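Local coordinates for protein dioxygenase (PDB 5V2D) that probably cleaves the central double bond of lignostilbene-type substrates with dioxygen, using an iron ion held by four histidines, at residues 57-69 with 489-501. Residues are numbered along the deposited sequence; the frame is centred on the assembly and turned at random.
With FE (Fe (III) ion), chain E.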
# COMPACT_ATOMS: atom_id res chain seq x y z
N SER A 57 14.73 11.09 -21.30
CA SER A 57 13.90 12.20 -20.81
C SER A 57 13.26 11.85 -19.45
O SER A 57 12.66 12.69 -18.85
CB SER A 57 12.80 12.47 -21.81
OG SER A 57 11.93 11.35 -21.88
N ILE A 58 13.31 10.62 -18.98
CA ILE A 58 12.73 10.29 -17.65
C ILE A 58 13.56 10.95 -16.57
O ILE A 58 14.80 10.74 -16.51
CB ILE A 58 12.68 8.81 -17.41
CG1 ILE A 58 11.71 8.15 -18.42
CG2 ILE A 58 12.15 8.52 -16.00
CD1 ILE A 58 11.73 6.65 -18.40
N HIS A 59 12.92 11.77 -15.78
CA HIS A 59 13.64 12.57 -14.78
C HIS A 59 12.80 12.66 -13.52
O HIS A 59 11.71 13.23 -13.53
CB HIS A 59 13.94 13.99 -15.32
CG HIS A 59 14.80 14.82 -14.40
ND1 HIS A 59 14.61 16.18 -14.22
CD2 HIS A 59 15.79 14.48 -13.55
CE1 HIS A 59 15.48 16.64 -13.35
NE2 HIS A 59 16.20 15.63 -12.91
N GLY A 60 13.33 12.09 -12.46
CA GLY A 60 12.67 12.14 -11.11
C GLY A 60 13.07 10.92 -10.30
O GLY A 60 14.04 10.25 -10.62
N THR A 61 12.31 10.67 -9.25
CA THR A 61 12.67 9.61 -8.30
C THR A 61 11.46 8.70 -8.05
O THR A 61 10.36 9.18 -7.81
CB THR A 61 13.18 10.22 -6.98
OG1 THR A 61 14.27 11.08 -7.23
CG2 THR A 61 13.62 9.13 -6.02
N PHE A 62 11.72 7.41 -8.13
CA PHE A 62 10.74 6.39 -7.77
C PHE A 62 11.04 6.02 -6.31
O PHE A 62 12.11 5.41 -6.04
CB PHE A 62 10.91 5.17 -8.66
CG PHE A 62 10.04 3.99 -8.31
CD1 PHE A 62 8.87 4.11 -7.59
CD2 PHE A 62 10.40 2.74 -8.71
CE1 PHE A 62 8.07 3.01 -7.31
CE2 PHE A 62 9.60 1.64 -8.43
CZ PHE A 62 8.43 1.77 -7.75
N TYR A 63 10.17 6.39 -5.39
CA TYR A 63 10.32 6.02 -3.99
C TYR A 63 9.42 4.82 -3.72
O TYR A 63 8.30 4.74 -4.23
CB TYR A 63 9.88 7.14 -3.05
CG TYR A 63 10.68 8.41 -3.21
CD1 TYR A 63 11.94 8.52 -2.54
CD2 TYR A 63 10.24 9.46 -3.91
CE1 TYR A 63 12.67 9.70 -2.63
CE2 TYR A 63 10.96 10.62 -4.00
CZ TYR A 63 12.16 10.75 -3.35
OH TYR A 63 12.88 11.90 -3.46
N GLN A 64 9.89 3.91 -2.91
CA GLN A 64 9.07 2.77 -2.51
C GLN A 64 9.41 2.42 -1.04
O GLN A 64 10.55 2.61 -0.64
CB GLN A 64 9.33 1.60 -3.44
CG GLN A 64 8.15 0.58 -3.24
CD GLN A 64 7.86 -0.45 -4.35
OE1 GLN A 64 8.74 -0.93 -5.16
NE2 GLN A 64 6.62 -0.87 -4.34
N VAL A 65 8.44 1.93 -0.27
CA VAL A 65 8.78 1.47 1.08
C VAL A 65 8.45 -0.01 1.20
O VAL A 65 7.40 -0.49 0.70
CB VAL A 65 8.10 2.31 2.15
CG1 VAL A 65 6.56 2.27 2.06
CG2 VAL A 65 8.55 1.96 3.55
N ALA A 66 9.36 -0.73 1.83
CA ALA A 66 9.21 -2.11 2.16
C ALA A 66 9.29 -2.35 3.68
O ALA A 66 10.24 -1.95 4.29
CB ALA A 66 10.27 -2.93 1.50
N PRO A 67 8.40 -3.16 4.19
CA PRO A 67 8.66 -3.75 5.50
C PRO A 67 9.90 -4.61 5.43
O PRO A 67 10.05 -5.39 4.49
CB PRO A 67 7.41 -4.60 5.77
CG PRO A 67 6.39 -4.09 4.83
CD PRO A 67 7.12 -3.64 3.61
N ASP A 68 10.82 -4.43 6.36
CA ASP A 68 12.07 -5.17 6.33
C ASP A 68 12.61 -5.25 7.79
O ASP A 68 13.35 -4.37 8.24
CB ASP A 68 13.06 -4.51 5.40
CG ASP A 68 14.22 -5.44 4.98
OD1 ASP A 68 15.01 -4.99 4.12
OD2 ASP A 68 14.33 -6.65 5.42
N PRO A 69 12.19 -6.24 8.55
CA PRO A 69 12.42 -6.19 10.05
C PRO A 69 13.84 -6.17 10.41
O PRO A 69 14.62 -6.98 9.94
CB PRO A 69 11.74 -7.43 10.62
CG PRO A 69 11.32 -8.19 9.44
CD PRO A 69 11.49 -7.45 8.13
N ARG A 489 19.22 -8.41 -3.82
CA ARG A 489 17.80 -8.73 -3.81
C ARG A 489 16.95 -7.70 -3.01
O ARG A 489 17.22 -7.42 -1.83
CB ARG A 489 17.57 -10.09 -3.15
CG ARG A 489 16.11 -10.53 -3.06
CD ARG A 489 16.04 -11.86 -2.30
NE ARG A 489 16.59 -11.74 -0.96
CZ ARG A 489 15.89 -11.37 0.11
NH1 ARG A 489 14.55 -11.20 0.11
NH2 ARG A 489 16.60 -11.28 1.27
N MET A 490 15.93 -7.21 -3.65
CA MET A 490 14.98 -6.29 -3.01
C MET A 490 13.90 -7.19 -2.41
O MET A 490 13.19 -7.91 -3.15
CB MET A 490 14.34 -5.38 -4.07
CG MET A 490 15.32 -4.46 -4.81
SD MET A 490 16.08 -3.15 -3.84
CE MET A 490 14.70 -2.04 -3.77
N ARG A 491 13.68 -7.02 -1.12
CA ARG A 491 12.53 -7.71 -0.46
C ARG A 491 11.21 -7.17 -1.04
O ARG A 491 11.11 -6.05 -1.50
CB ARG A 491 12.60 -7.47 1.04
CG ARG A 491 11.72 -8.35 1.86
CD ARG A 491 12.07 -8.18 3.36
NE ARG A 491 11.46 -9.29 4.13
CZ ARG A 491 10.39 -9.18 4.94
NH1 ARG A 491 9.94 -10.28 5.54
NH2 ARG A 491 9.73 -8.02 5.15
N MET A 492 10.19 -7.97 -0.94
CA MET A 492 8.83 -7.51 -1.31
C MET A 492 8.52 -6.25 -0.59
O MET A 492 8.85 -6.13 0.59
CB MET A 492 7.81 -8.62 -1.08
CG MET A 492 6.39 -8.29 -1.45
SD MET A 492 6.30 -7.96 -3.23
CE MET A 492 4.59 -7.59 -3.46
N SER A 493 7.86 -5.32 -1.26
CA SER A 493 7.55 -4.01 -0.78
C SER A 493 6.05 -3.84 -0.63
O SER A 493 5.21 -4.70 -1.02
CB SER A 493 8.12 -2.91 -1.69
OG SER A 493 9.53 -3.14 -1.96
N LEU A 494 5.70 -2.70 -0.11
CA LEU A 494 4.35 -2.22 -0.18
C LEU A 494 4.29 -1.08 -1.20
O LEU A 494 4.65 -1.30 -2.37
CB LEU A 494 3.84 -1.92 1.22
CG LEU A 494 3.50 -3.13 2.07
CD1 LEU A 494 3.18 -2.73 3.55
CD2 LEU A 494 2.40 -3.99 1.49
N HIS A 495 3.84 0.10 -0.84
CA HIS A 495 3.52 1.10 -1.85
C HIS A 495 4.61 2.06 -2.21
O HIS A 495 5.54 2.24 -1.44
CB HIS A 495 2.27 1.91 -1.41
CG HIS A 495 1.11 1.03 -1.19
ND1 HIS A 495 0.42 0.44 -2.25
CD2 HIS A 495 0.47 0.65 -0.04
CE1 HIS A 495 -0.60 -0.26 -1.76
NE2 HIS A 495 -0.59 -0.15 -0.42
N GLY A 496 4.54 2.60 -3.42
CA GLY A 496 5.55 3.55 -3.89
C GLY A 496 4.94 4.71 -4.61
O GLY A 496 3.68 4.82 -4.76
N CYS A 497 5.79 5.61 -5.10
CA CYS A 497 5.26 6.80 -5.81
C CYS A 497 6.34 7.32 -6.72
O CYS A 497 7.55 7.03 -6.54
CB CYS A 497 4.86 7.90 -4.86
SG CYS A 497 6.25 8.60 -3.92
N TRP A 498 5.91 8.06 -7.74
CA TRP A 498 6.82 8.76 -8.63
C TRP A 498 6.85 10.25 -8.28
O TRP A 498 5.79 10.87 -8.25
CB TRP A 498 6.29 8.59 -10.09
CG TRP A 498 7.15 9.43 -11.09
CD1 TRP A 498 6.72 10.44 -11.87
CD2 TRP A 498 8.51 9.21 -11.39
NE1 TRP A 498 7.72 10.88 -12.62
CE2 TRP A 498 8.85 10.15 -12.37
CE3 TRP A 498 9.47 8.32 -10.94
CZ2 TRP A 498 10.12 10.23 -12.94
CZ3 TRP A 498 10.74 8.40 -11.50
CH2 TRP A 498 11.05 9.34 -12.51
N ALA A 499 8.04 10.80 -8.11
CA ALA A 499 8.22 12.23 -7.80
C ALA A 499 8.92 12.91 -8.98
O ALA A 499 10.12 12.71 -9.15
CB ALA A 499 9.11 12.39 -6.57
N PRO A 500 8.17 13.60 -9.83
CA PRO A 500 8.76 14.14 -11.08
C PRO A 500 9.88 15.14 -10.77
O PRO A 500 9.80 15.86 -9.80
CB PRO A 500 7.59 14.91 -11.74
CG PRO A 500 6.37 14.33 -11.17
CD PRO A 500 6.72 13.85 -9.75
N GLY A 501 11.02 15.12 -11.45
CA GLY A 501 11.88 16.35 -11.48
C GLY A 501 11.22 17.14 -12.67
O GLY A 501 11.78 18.06 -13.12
FE FE E . -2.27 -0.38 0.84
O HOH W 1 -1.34 -2.09 1.54
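Gly496 packs directly against Gln64 in the tight middle of this antiparallel pairing, the two CA atoms 3.9 Å apart; a CB on this glycine would clash with Tyr63 O and Phe62 CE1. In Gln64, chi1 of -164° swings CG away from the backbone N, and the extended chain passes Ser493 CB to give NE2 to Leu494 O at 2.8 Å, a bent bond. Backbone bonds run from Val65 with Leu494 and His495 to His59 with Gly501. Late strand 496-500 thereby pairs with early strand 60-67 at the edge of a blade of the beta-propeller typical of carotenoid cleavage oxygenases, a blade otherwise built from the first part of the chain. Just before it, His495 NE2 binds the iron at 2.1 Å with His188, His239 and His304, while ND1 is hydrogen-bonded to second-shell Glu437. At the far end, Arg491 NH2 hydrogen-bonds Pro67 O at 2.7 Å within the guanidinium plane but well above the carbonyl plane, Pro69 CD sits over the rim of one guanidinium face, and NH1 bonds Tyr36 O. A leucine replacing this arginine would probably leave Pro67 O and Tyr36 O without these donors. The solvent end is looser: Trp498 still lays CH2 3.4 Å from Gly60 C, but beyond it exposed Gly501 keeps one bond, N to His59 O, and sets CA over the His59 ring.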